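Local coordinates for butyryl-CoA dehydrogenase (Marinomonas mediterranea, PDB 6CXT), which is a flavoprotein of the acyl-CoA dehydrogenase family that holds flavin-adenine dinucleotide between its domains and a second subunit, at residues Glu11-Ala16 with Ile70-Gly75; Gly48-Glu53 with Cys94-Leu99; Ile125-Ala130 with Gly152-Val157; Ser319-Ser324 with Gly364-Gln369. All blocks are in the same frame, centred on the assembly; numbering follows the deposited sequence. Where two conformers were deposited one is given.

Interaction 1 (Glu11-Ala16 with Ile70-Gly75); sequences ELFEHA and IIEGLG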
# COMPACT_ATOMS: atom_id res chain seq x y z
N GLU B 11 -34.12 11.52 12.01
CA GLU B 11 -34.32 12.36 13.17
C GLU B 11 -33.40 11.97 14.34
O GLU B 11 -32.79 12.84 15.00
CB GLU B 11 -35.81 12.37 13.60
CG GLU B 11 -36.16 13.50 14.55
CD GLU B 11 -35.38 14.77 14.24
OE1 GLU B 11 -35.57 15.31 13.12
OE2 GLU B 11 -34.55 15.20 15.10
N LEU B 12 -33.33 10.68 14.60
CA LEU B 12 -32.46 10.16 15.65
C LEU B 12 -30.99 10.46 15.34
O LEU B 12 -30.22 10.81 16.23
CB LEU B 12 -32.68 8.66 15.79
CG LEU B 12 -34.01 8.29 16.47
CD1 LEU B 12 -34.44 6.89 16.05
CD2 LEU B 12 -33.91 8.42 17.99
N PHE B 13 -30.61 10.33 14.07
CA PHE B 13 -29.24 10.64 13.68
C PHE B 13 -28.94 12.11 13.91
O PHE B 13 -27.90 12.47 14.48
CB PHE B 13 -29.03 10.26 12.22
CG PHE B 13 -27.62 10.47 11.73
CD1 PHE B 13 -26.57 9.62 12.16
CD2 PHE B 13 -27.34 11.46 10.80
CE1 PHE B 13 -25.28 9.78 11.66
CE2 PHE B 13 -26.02 11.64 10.29
CZ PHE B 13 -25.00 10.81 10.72
N GLU B 14 -29.85 12.98 13.50
CA GLU B 14 -29.63 14.41 13.73
C GLU B 14 -29.56 14.71 15.22
O GLU B 14 -28.76 15.56 15.64
CB GLU B 14 -30.73 15.27 13.08
CG GLU B 14 -30.65 15.34 11.55
CD GLU B 14 -29.26 15.72 11.02
OE1 GLU B 14 -28.77 15.01 10.09
OE2 GLU B 14 -28.66 16.71 11.52
N HIS B 15 -30.37 14.00 16.00
CA HIS B 15 -30.38 14.17 17.48
C HIS B 15 -28.98 13.80 18.05
O HIS B 15 -28.38 14.58 18.81
CB HIS B 15 -31.57 13.36 18.08
CG HIS B 15 -31.73 13.49 19.57
ND1 HIS B 15 -31.66 14.69 20.24
CD2 HIS B 15 -31.99 12.55 20.51
CE1 HIS B 15 -31.84 14.48 21.54
NE2 HIS B 15 -32.06 13.19 21.73
N ALA B 16 -28.45 12.65 17.61
CA ALA B 16 -27.05 12.26 17.95
C ALA B 16 -26.01 13.29 17.55
O ALA B 16 -25.09 13.58 18.32
CB ALA B 16 -26.72 10.91 17.35
N ILE B 70 -27.23 5.72 15.11
CA ILE B 70 -27.14 6.71 16.20
C ILE B 70 -25.69 6.73 16.74
O ILE B 70 -25.12 7.79 17.02
CB ILE B 70 -28.13 6.36 17.33
CG1 ILE B 70 -29.56 6.71 16.87
CG2 ILE B 70 -27.76 7.04 18.67
CD1 ILE B 70 -30.59 5.92 17.71
N ILE B 71 -25.10 5.55 16.88
CA ILE B 71 -23.74 5.48 17.42
C ILE B 71 -22.77 6.22 16.47
O ILE B 71 -21.85 6.92 16.90
CB ILE B 71 -23.31 3.99 17.62
CG1 ILE B 71 -24.15 3.36 18.75
CG2 ILE B 71 -21.82 3.90 17.95
CD1 ILE B 71 -23.92 1.86 18.91
N GLU B 72 -22.96 6.00 15.16
CA GLU B 72 -22.14 6.71 14.16
C GLU B 72 -22.27 8.19 14.35
O GLU B 72 -21.25 8.91 14.33
CB GLU B 72 -22.62 6.35 12.76
CG GLU B 72 -21.83 7.05 11.66
CD GLU B 72 -22.46 6.82 10.28
OE1 GLU B 72 -23.35 5.95 10.13
OE2 GLU B 72 -22.07 7.56 9.33
N GLY B 73 -23.52 8.67 14.53
CA GLY B 73 -23.74 10.10 14.76
C GLY B 73 -22.98 10.60 15.98
O GLY B 73 -22.34 11.67 15.97
N LEU B 74 -23.03 9.81 17.04
CA LEU B 74 -22.28 10.21 18.27
C LEU B 74 -20.77 10.20 18.01
O LEU B 74 -20.08 11.08 18.48
CB LEU B 74 -22.60 9.29 19.46
CG LEU B 74 -24.06 9.39 19.99
CD1 LEU B 74 -24.39 8.28 20.99
CD2 LEU B 74 -24.25 10.78 20.62
N GLY B 75 -20.29 9.21 17.26
CA GLY B 75 -18.84 9.11 16.95
C GLY B 75 -18.42 10.32 16.15
O GLY B 75 -17.27 10.76 16.28
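Ile70 O is where Ala16 and Ile70 meet: the carbonyl takes the helical bond from Leu74 N at 2.9 Å, and the CB methyl of Ala16 comes up against it from the facing helix, 3.5 Å away. That methyl also lies 4.0 Å from Leu74 CG, while Ala16 O rests on the CD2 branch of Leu74. Gly73 has no side chain between the helices, so Ala16 and the Phe13 ring can close directly on its backbone. Phe13 carries its CG anti to the backbone N (chi1 -177°), and its CE1 comes within 3.5 Å of Gly73 CA. The same ring makes a cation-pi contact with Lys69. Beyond it lies the buried carboxylate of Glu72, which is paid for elsewhere, by a salt bridge to Arg296 and a hydrogen bond to Tyr300. At the other edge of the interface Leu12 and Ile70 cross obliquely, Leu12 CB against Ile70 CG1 at 3.8 Å. Ser77 OG links the two helices a little further on, hydrogen-bonded to both Ala16 O and Gly73 O. Ala16 and Gly73 are small, which goes with a close approach: the short axes pass 7.9 Å apart, running the same way at a crossing angle of -25°. This is close, nearly parallel helix packing within the helical N-terminal domain of the acyl-CoA dehydrogenase fold.

Interaction 2 (Gly48-Glu53 with Cys94-Leu99); sequences GLPIPE and CSMPIL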
# COMPACT_ATOMS: atom_id res chain seq x y z
N GLY B 48 -28.97 2.36 26.42
CA GLY B 48 -30.22 1.64 26.27
C GLY B 48 -30.66 1.42 24.85
O GLY B 48 -31.73 0.85 24.65
N LEU B 49 -29.87 1.83 23.85
CA LEU B 49 -30.36 1.74 22.45
C LEU B 49 -30.91 0.36 22.04
O LEU B 49 -32.00 0.31 21.47
CB LEU B 49 -29.33 2.25 21.41
CG LEU B 49 -28.70 3.61 21.69
CD1 LEU B 49 -27.48 3.86 20.79
CD2 LEU B 49 -29.77 4.66 21.45
N PRO B 50 -30.16 -0.74 22.31
CA PRO B 50 -30.68 -2.02 21.87
C PRO B 50 -31.41 -2.82 22.99
O PRO B 50 -31.57 -4.03 22.83
CB PRO B 50 -29.40 -2.78 21.51
CG PRO B 50 -28.36 -2.24 22.46
CD PRO B 50 -28.84 -0.89 22.93
N ILE B 51 -31.73 -2.19 24.11
CA ILE B 51 -32.36 -2.94 25.25
C ILE B 51 -33.88 -2.78 25.10
O ILE B 51 -34.37 -1.66 24.94
CB ILE B 51 -31.85 -2.48 26.65
CG1 ILE B 51 -30.32 -2.42 26.68
CG2 ILE B 51 -32.38 -3.39 27.78
CD1 ILE B 51 -29.60 -3.73 26.40
N PRO B 52 -34.62 -3.91 25.08
CA PRO B 52 -36.09 -3.88 25.05
C PRO B 52 -36.67 -3.18 26.28
O PRO B 52 -36.13 -3.33 27.40
CB PRO B 52 -36.46 -5.37 25.07
CG PRO B 52 -35.27 -6.07 24.51
CD PRO B 52 -34.11 -5.29 25.08
N GLU B 53 -37.75 -2.43 26.09
CA GLU B 53 -38.51 -1.84 27.20
C GLU B 53 -38.89 -2.86 28.29
O GLU B 53 -38.90 -2.52 29.47
CB GLU B 53 -39.75 -1.12 26.68
CG GLU B 53 -40.27 -0.09 27.68
CD GLU B 53 -41.28 0.88 27.10
OE1 GLU B 53 -41.40 0.98 25.86
OE2 GLU B 53 -41.96 1.54 27.91
N CYS B 94 -21.30 -6.58 27.21
CA CYS B 94 -21.80 -6.92 28.55
C CYS B 94 -23.32 -6.96 28.61
O CYS B 94 -23.89 -8.04 28.91
CB CYS B 94 -21.22 -5.98 29.62
SG CYS B 94 -19.41 -5.94 29.63
N SER B 95 -23.98 -5.82 28.35
CA SER B 95 -25.45 -5.80 28.34
C SER B 95 -26.07 -6.77 27.33
O SER B 95 -27.06 -7.42 27.65
CB SER B 95 -26.03 -4.40 28.11
OG SER B 95 -25.49 -3.48 29.06
N MET B 96 -25.49 -6.91 26.14
CA MET B 96 -26.09 -7.83 25.17
C MET B 96 -26.00 -9.33 25.54
O MET B 96 -27.01 -10.04 25.44
CB MET B 96 -25.60 -7.52 23.73
CG MET B 96 -26.03 -6.15 23.24
SD MET B 96 -27.81 -5.76 23.34
CE MET B 96 -28.43 -6.95 22.14
N PRO B 97 -24.83 -9.84 26.00
CA PRO B 97 -24.86 -11.23 26.42
C PRO B 97 -25.78 -11.48 27.64
O PRO B 97 -26.31 -12.59 27.79
CB PRO B 97 -23.44 -11.55 26.82
CG PRO B 97 -22.65 -10.34 26.57
CD PRO B 97 -23.45 -9.34 25.85
N ILE B 98 -25.92 -10.47 28.49
CA ILE B 98 -26.84 -10.56 29.61
C ILE B 98 -28.25 -10.70 29.07
O ILE B 98 -28.97 -11.61 29.48
CB ILE B 98 -26.71 -9.36 30.58
CG1 ILE B 98 -25.42 -9.54 31.38
CG2 ILE B 98 -27.95 -9.22 31.50
CD1 ILE B 98 -24.96 -8.28 32.11
N LEU B 99 -28.64 -9.76 28.18
CA LEU B 99 -29.91 -9.82 27.49
C LEU B 99 -30.14 -11.17 26.80
O LEU B 99 -31.22 -11.75 26.94
CB LEU B 99 -30.10 -8.66 26.50
CG LEU B 99 -31.42 -8.59 25.71
CD1 LEU B 99 -32.63 -8.34 26.64
CD2 LEU B 99 -31.36 -7.50 24.66
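This is a buried apolar contact inside the N-terminal helical domain, where the loop at Pro50, Ile51 and Pro52 lies against Ser95, Met96 and Leu99 on helix 81-101. The segment begins with a type I turn from Gly48 to Ile51, closed by the bond from Ile51 N to Gly48 O, and leads on between helices 35-44 and 64-77. Met96 and Pro50 make one half of the contact. The Met96 chain bends at both chi2 and chi3, and with chi2 at -53° its SD sits 3.7 Å from Pro50 CG and 3.8 Å from Pro50 CB. Ile51 and Met96 slide past each other in opposite directions; the CD1 end of Ile51 lies 4.1 Å from Met96 SD and 4.0 Å from Ser95 CB. A turn later along the helix, Leu99 and Pro52 reach toward each other tip to tip. Both Leu99 methyls bear on Pro52 CD, CD2 at 3.6 Å and CD1 at 3.7 Å, and CD2 also brushes Pro50 O. The helix is kinked at Pro97, whose N has no bond to the preceding turn. Trp241 of helix 231-245 also touches Met96, and Leu111 of helix 104-114 touches Leu99. The loop is secured separately, by backbone bonds pairing Gly48 with Ser60, Leu49 with Phe62 and Ile51 with Gly61. Apart from Pro50 O against Leu99 CD2, the touching atoms are carbon and sulfur, so the fit of loop to helix depends on complementary shape and burial and not on directed polar bonds.

Interaction 3 (Ile125-Ala130 with Gly152-Val157); sequences ISEASA and GGKSYV. With FAD (flavin-adenine dinucleotide), chain D.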
# COMPACT_ATOMS: atom_id res chain seq x y z
N ILE B 125 -11.94 -11.22 29.37
CA ILE B 125 -11.54 -12.55 28.86
C ILE B 125 -10.03 -12.66 28.72
O ILE B 125 -9.48 -13.69 29.12
CB ILE B 125 -12.34 -12.94 27.55
CG1 ILE B 125 -11.98 -14.37 27.13
CG2 ILE B 125 -12.00 -11.98 26.37
CD1 ILE B 125 -12.87 -15.01 26.11
N SER B 126 -9.34 -11.61 28.22
CA SER B 126 -7.89 -11.69 27.91
C SER B 126 -7.08 -11.96 29.19
O SER B 126 -7.46 -11.46 30.25
CB SER B 126 -7.39 -10.38 27.23
OG SER B 126 -8.23 -10.15 26.08
N GLU B 127 -6.00 -12.73 29.09
CA GLU B 127 -5.16 -12.97 30.25
C GLU B 127 -3.75 -12.73 29.90
O GLU B 127 -3.47 -12.42 28.75
CB GLU B 127 -5.30 -14.46 30.72
CG GLU B 127 -6.74 -14.78 31.05
CD GLU B 127 -7.03 -16.28 31.30
OE1 GLU B 127 -6.19 -17.12 30.92
OE2 GLU B 127 -8.13 -16.55 31.84
N ALA B 128 -2.86 -12.97 30.86
CA ALA B 128 -1.41 -12.89 30.60
C ALA B 128 -0.98 -13.74 29.38
O ALA B 128 -0.16 -13.29 28.58
CB ALA B 128 -0.58 -13.26 31.82
N SER B 129 -1.57 -14.92 29.23
CA SER B 129 -1.24 -15.81 28.13
C SER B 129 -2.41 -16.09 27.17
O SER B 129 -2.35 -17.01 26.35
CB SER B 129 -0.70 -17.13 28.70
OG SER B 129 0.59 -16.87 29.21
N ALA B 130 -3.50 -15.35 27.28
CA ALA B 130 -4.60 -15.54 26.36
C ALA B 130 -4.91 -14.18 25.76
O ALA B 130 -5.33 -13.27 26.48
CB ALA B 130 -5.80 -16.12 27.09
N GLY B 152 -8.46 -16.34 39.00
CA GLY B 152 -7.50 -16.06 37.88
C GLY B 152 -7.36 -14.55 37.67
O GLY B 152 -8.11 -13.76 38.27
N GLY B 153 -6.40 -14.16 36.83
CA GLY B 153 -6.17 -12.72 36.44
C GLY B 153 -6.68 -12.44 35.01
O GLY B 153 -6.60 -13.31 34.14
N LYS B 154 -7.26 -11.27 34.80
CA LYS B 154 -7.71 -10.85 33.49
C LYS B 154 -6.87 -9.60 33.20
O LYS B 154 -6.71 -8.73 34.08
CB LYS B 154 -9.24 -10.61 33.47
CG LYS B 154 -10.10 -11.89 33.56
CD LYS B 154 -9.69 -12.98 32.54
CE LYS B 154 -10.78 -14.04 32.37
NZ LYS B 154 -10.34 -15.06 31.36
N SER B 155 -6.28 -9.51 32.01
CA SER B 155 -5.14 -8.58 31.91
C SER B 155 -5.43 -7.16 31.30
O SER B 155 -4.70 -6.17 31.63
CB SER B 155 -3.99 -9.29 31.22
OG SER B 155 -4.53 -9.63 29.96
N TYR B 156 -6.47 -7.05 30.49
CA TYR B 156 -6.74 -5.77 29.76
C TYR B 156 -8.23 -5.56 29.80
O TYR B 156 -8.94 -5.82 28.83
CB TYR B 156 -6.32 -5.87 28.29
CG TYR B 156 -4.86 -6.12 28.14
CD1 TYR B 156 -3.92 -5.15 28.56
CD2 TYR B 156 -4.39 -7.33 27.62
CE1 TYR B 156 -2.57 -5.39 28.46
CE2 TYR B 156 -3.02 -7.58 27.52
CZ TYR B 156 -2.13 -6.59 27.92
OH TYR B 156 -0.78 -6.75 27.86
N VAL B 157 -8.74 -5.14 30.95
CA VAL B 157 -10.17 -4.98 31.08
C VAL B 157 -10.57 -3.52 30.88
O VAL B 157 -10.26 -2.68 31.75
CB VAL B 157 -10.60 -5.51 32.48
CG1 VAL B 157 -12.11 -5.45 32.61
CG2 VAL B 157 -10.12 -7.00 32.60
PA FAD D . -1.30 -11.43 20.92
O1A FAD D . -2.54 -12.29 20.82
O2A FAD D . -0.07 -11.77 21.75
O5B FAD D . -0.85 -11.05 19.40
C5B FAD D . 0.42 -10.41 19.11
C4B FAD D . 0.52 -10.43 17.57
O4B FAD D . 0.46 -11.80 17.09
C3B FAD D . -0.63 -9.67 16.93
O3B FAD D . -0.06 -9.10 15.74
C2B FAD D . -1.59 -10.80 16.50
O2B FAD D . -2.50 -10.43 15.43
C1B FAD D . -0.59 -11.95 16.14
N9A FAD D . -1.30 -13.24 16.21
C8A FAD D . -1.73 -13.89 17.32
N7A FAD D . -2.44 -15.01 16.96
C5A FAD D . -2.49 -15.06 15.60
C6A FAD D . -3.06 -15.95 14.55
N6A FAD D . -3.80 -17.07 14.87
N1A FAD D . -2.84 -15.60 13.24
C2A FAD D . -2.14 -14.48 12.87
N3A FAD D . -1.58 -13.65 13.78
C4A FAD D . -1.73 -13.87 15.12
N1 FAD D . -9.63 -7.66 26.41
C2 FAD D . -10.72 -7.96 27.21
O2 FAD D . -10.83 -9.17 27.57
N3 FAD D . -11.63 -7.04 27.63
C4 FAD D . -11.49 -5.73 27.32
O4 FAD D . -12.32 -4.92 27.71
C4X FAD D . -10.33 -5.32 26.46
N5 FAD D . -10.08 -4.04 26.12
C5X FAD D . -8.99 -3.66 25.40
C6 FAD D . -8.82 -2.28 25.10
C7 FAD D . -7.69 -1.86 24.38
C7M FAD D . -7.50 -0.39 24.10
C8 FAD D . -6.69 -2.85 23.92
C8M FAD D . -5.50 -2.41 23.14
C9 FAD D . -6.87 -4.22 24.18
C9A FAD D . -8.00 -4.65 24.91
N10 FAD D . -8.22 -6.02 25.24
C10 FAD D . -9.38 -6.37 26.02
C1' FAD D . -7.28 -7.06 24.84
C2' FAD D . -7.43 -7.32 23.32
O2' FAD D . -8.65 -7.99 22.97
C3' FAD D . -6.18 -8.03 22.83
O3' FAD D . -5.10 -7.08 22.96
C4' FAD D . -6.22 -8.69 21.44
O4' FAD D . -7.13 -9.83 21.45
C5' FAD D . -4.82 -9.20 21.03
O5' FAD D . -4.30 -9.99 22.11
P FAD D . -2.84 -9.70 22.63
O1P FAD D . -2.49 -10.71 23.73
O2P FAD D . -2.63 -8.25 23.01
O3P FAD D . -1.83 -9.99 21.41
O HOH W 1 -3.70 -13.57 33.43
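Lys154 NZ and Glu127 OE2 form a salt bridge of 2.7 Å, the ammonium meeting the oxygen on its anti side, 30° out of the carboxylate plane. The same nitrogen donates to Ile125 O at 2.8 Å and to Tyr169 O, so a buried charge is shared among three acceptors. A bend at chi2 (-51°) brings Lys154 CD close to the carbonyl oxygens of Ile125 and Ser126. The carboxylate is also bonded to Ala138 N and Thr139 OG1. Next along, Ser155 N bonds to Ser126 O at 2.9 Å. Water 1 joins Ala128 N to Gly153 O, and Arg268 of the second subunit bonds to Ala128 O.

With its carbonyls tied to Lys154 and Ser155, the loop at Ile125 and Ser126 presents its N-H groups to the flavin: Ile125 N and Ser126 N each reach FAD O2 at 2.9 Å. Ser126 OG lies 2.9 Å from FAD N1, with O2 also near. These donors would be expected to draw electron density toward the N1-C2-O2 end of the ring. Packing is lighter, with Ser126 CB at the edge of the Tyr156 ring, 4.3 Å from CD2. The loop leaves strand 121-124 and crosses strand 147-158 of the middle domain, which pairs with strand 209-220.

Interaction 4 (Ser319-Ser324 with Gly364-Gln369); sequences SKLAIS and GTSDIQ. With FAD (flavin-adenine dinucleotide), chain D.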
# COMPACT_ATOMS: atom_id res chain seq x y z
N SER B 319 -16.19 -5.72 8.19
CA SER B 319 -16.50 -4.37 8.60
C SER B 319 -15.56 -3.88 9.67
O SER B 319 -15.02 -2.73 9.58
CB SER B 319 -17.94 -4.32 9.08
OG SER B 319 -18.29 -3.04 9.55
N LYS B 320 -15.34 -4.73 10.69
CA LYS B 320 -14.44 -4.38 11.82
C LYS B 320 -13.04 -4.06 11.22
O LYS B 320 -12.38 -3.05 11.58
CB LYS B 320 -14.29 -5.60 12.78
CG LYS B 320 -13.63 -5.28 14.12
CD LYS B 320 -12.11 -5.10 14.08
CE LYS B 320 -11.52 -5.24 15.47
NZ LYS B 320 -10.02 -5.03 15.57
N LEU B 321 -12.57 -4.96 10.36
CA LEU B 321 -11.24 -4.81 9.74
C LEU B 321 -11.20 -3.50 8.90
O LEU B 321 -10.29 -2.71 9.06
CB LEU B 321 -10.96 -6.02 8.84
CG LEU B 321 -9.64 -6.04 8.07
CD1 LEU B 321 -8.49 -6.01 9.06
CD2 LEU B 321 -9.61 -7.29 7.13
N ALA B 322 -12.16 -3.33 8.02
CA ALA B 322 -12.12 -2.19 7.09
C ALA B 322 -12.22 -0.88 7.89
O ALA B 322 -11.50 0.08 7.57
CB ALA B 322 -13.25 -2.28 6.08
N ILE B 323 -13.12 -0.82 8.90
CA ILE B 323 -13.30 0.41 9.67
C ILE B 323 -12.01 0.75 10.43
O ILE B 323 -11.54 1.92 10.41
CB ILE B 323 -14.50 0.30 10.67
CG1 ILE B 323 -15.81 0.27 9.88
CG2 ILE B 323 -14.51 1.49 11.68
CD1 ILE B 323 -17.01 -0.18 10.71
N SER B 324 -11.46 -0.25 11.13
CA SER B 324 -10.36 0.02 12.02
C SER B 324 -9.11 0.37 11.15
O SER B 324 -8.36 1.32 11.47
CB SER B 324 -10.07 -1.20 12.93
OG SER B 324 -9.78 -2.36 12.13
N GLY B 364 -10.37 -8.39 18.82
CA GLY B 364 -9.63 -9.25 17.86
C GLY B 364 -8.77 -8.41 16.92
O GLY B 364 -9.30 -7.51 16.25
N THR B 365 -7.49 -8.70 16.84
CA THR B 365 -6.62 -7.91 15.95
C THR B 365 -7.03 -8.07 14.48
O THR B 365 -7.80 -9.00 14.09
CB THR B 365 -5.15 -8.31 16.04
OG1 THR B 365 -4.98 -9.61 15.42
CG2 THR B 365 -4.64 -8.30 17.52
N SER B 366 -6.48 -7.18 13.63
CA SER B 366 -6.74 -7.32 12.19
C SER B 366 -6.38 -8.74 11.70
O SER B 366 -7.02 -9.26 10.81
CB SER B 366 -5.87 -6.23 11.46
OG SER B 366 -6.43 -4.96 11.93
N ASP B 367 -5.29 -9.30 12.22
CA ASP B 367 -4.89 -10.66 11.78
C ASP B 367 -5.96 -11.68 12.11
O ASP B 367 -6.20 -12.57 11.31
CB ASP B 367 -3.56 -11.05 12.42
CG ASP B 367 -2.45 -10.05 12.09
OD1 ASP B 367 -2.38 -9.62 10.88
OD2 ASP B 367 -1.68 -9.67 13.00
N ILE B 368 -6.62 -11.52 13.29
CA ILE B 368 -7.69 -12.44 13.69
C ILE B 368 -8.93 -12.25 12.84
O ILE B 368 -9.61 -13.20 12.42
CB ILE B 368 -8.00 -12.25 15.19
CG1 ILE B 368 -6.87 -12.81 16.05
CG2 ILE B 368 -9.38 -12.78 15.61
CD1 ILE B 368 -6.17 -14.06 15.61
N GLN B 369 -9.25 -10.99 12.53
CA GLN B 369 -10.37 -10.76 11.59
C GLN B 369 -10.11 -11.49 10.27
O GLN B 369 -11.05 -12.05 9.69
CB GLN B 369 -10.62 -9.24 11.33
CG GLN B 369 -10.83 -8.40 12.60
CD GLN B 369 -11.96 -8.96 13.52
OE1 GLN B 369 -13.05 -9.35 13.08
NE2 GLN B 369 -11.69 -8.98 14.80
PA FAD D . -1.30 -11.43 20.92
O1A FAD D . -2.54 -12.29 20.82
O2A FAD D . -0.07 -11.77 21.75
O5B FAD D . -0.85 -11.05 19.40
C5B FAD D . 0.42 -10.41 19.11
C4B FAD D . 0.52 -10.43 17.57
O4B FAD D . 0.46 -11.80 17.09
C3B FAD D . -0.63 -9.67 16.93
O3B FAD D . -0.06 -9.10 15.74
C2B FAD D . -1.59 -10.80 16.50
O2B FAD D . -2.50 -10.43 15.43
C1B FAD D . -0.59 -11.95 16.14
N9A FAD D . -1.30 -13.24 16.21
C8A FAD D . -1.73 -13.89 17.32
N7A FAD D . -2.44 -15.01 16.96
C5A FAD D . -2.49 -15.06 15.60
C6A FAD D . -3.06 -15.95 14.55
N6A FAD D . -3.80 -17.07 14.87
N1A FAD D . -2.84 -15.60 13.24
C2A FAD D . -2.14 -14.48 12.87
N3A FAD D . -1.58 -13.65 13.78
C4A FAD D . -1.73 -13.87 15.12
N1 FAD D . -9.63 -7.66 26.41
C2 FAD D . -10.72 -7.96 27.21
O2 FAD D . -10.83 -9.17 27.57
N3 FAD D . -11.63 -7.04 27.63
C4 FAD D . -11.49 -5.73 27.32
O4 FAD D . -12.32 -4.92 27.71
C4X FAD D . -10.33 -5.32 26.46
N5 FAD D . -10.08 -4.04 26.12
C5X FAD D . -8.99 -3.66 25.40
C6 FAD D . -8.82 -2.28 25.10
C7 FAD D . -7.69 -1.86 24.38
C7M FAD D . -7.50 -0.39 24.10
C8 FAD D . -6.69 -2.85 23.92
C8M FAD D . -5.50 -2.41 23.14
C9 FAD D . -6.87 -4.22 24.18
C9A FAD D . -8.00 -4.65 24.91
N10 FAD D . -8.22 -6.02 25.24
C10 FAD D . -9.38 -6.37 26.02
C1' FAD D . -7.28 -7.06 24.84
C2' FAD D . -7.43 -7.32 23.32
O2' FAD D . -8.65 -7.99 22.97
C3' FAD D . -6.18 -8.03 22.83
O3' FAD D . -5.10 -7.08 22.96
C4' FAD D . -6.22 -8.69 21.44
O4' FAD D . -7.13 -9.83 21.45
C5' FAD D . -4.82 -9.20 21.03
O5' FAD D . -4.30 -9.99 22.11
P FAD D . -2.84 -9.70 22.63
O1P FAD D . -2.49 -10.71 23.73
O2P FAD D . -2.63 -8.25 23.01
O3P FAD D . -1.83 -9.99 21.41
O HOH W 2 -8.97 -4.77 13.01
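This contact backs the flavin-adenine dinucleotide pocket: Lys320 of helix 313-338 holds the segment whose Thr365, Asp367 and Ile368 touch the cofactor. It meets Gly364, just before helix 366-377, and Gln369 in the first turn of that helix. Gly364 O has two donors. Lys320 NZ approaches at 2.7 Å with a C=O...N angle of 158°, and Gln369 NE2 comes from above the carbonyl plane at 3.2 Å. The Lys320 and Gln369 chains cross at about a right angle, Lys320 CD lying 3.8 Å from Gln369 CG; the Gln369 chain bends at chi2 (-54°), laying its CD against Lys320 CD (3.9 Å). Leu321 CD1 packs 3.6 Å from Ser366 CB. Water 2 accepts from Lys320 NZ and donates to Ser324 OG and Ser366 OG, bridging the two segments; Ser366 OG is also bonded to Glu325.

On the cofactor side, Thr365 is the N-cap of helix 366-377, though its side-chain bond to Ile368 N is weak. Its OG1 donates to FAD O2B at 2.6 Å, and O2B in turn donates a hydrogen bond to Asp367 OD2 at 2.7 Å. Ile368 CD1 rests against the adenine, 3.8 Å from FAD C6A. Lys320 NZ also bonds to Ser359 O and Phe362 O. The buried ammonium is thus satisfied by carbonyls and a water, consistent with the lysine steadying the segment before the helix and so the residues meeting the ribose hydroxyl.

In the fold
All four contacts are mainly buried, but they divide by chemistry. Interactions 1 and 2 share the N-terminal helical domain and touch through Leu49, which packs on Ile70 and Ile71; both rest on apolar side chains across the interface. Interactions 3 and 4, in the middle and C-terminal domains, each use a buried lysine to grip backbone carbonyls, each also includes a bridging water, and both meet the second subunit. They lie about 20 Å apart between centres, at different ends of one cofactor: interaction 3 takes the flavin ring, interaction 4 the adenosine. Interaction 3 alone pairs a loop with a strand, and its Ala128 is the exposed touching residue.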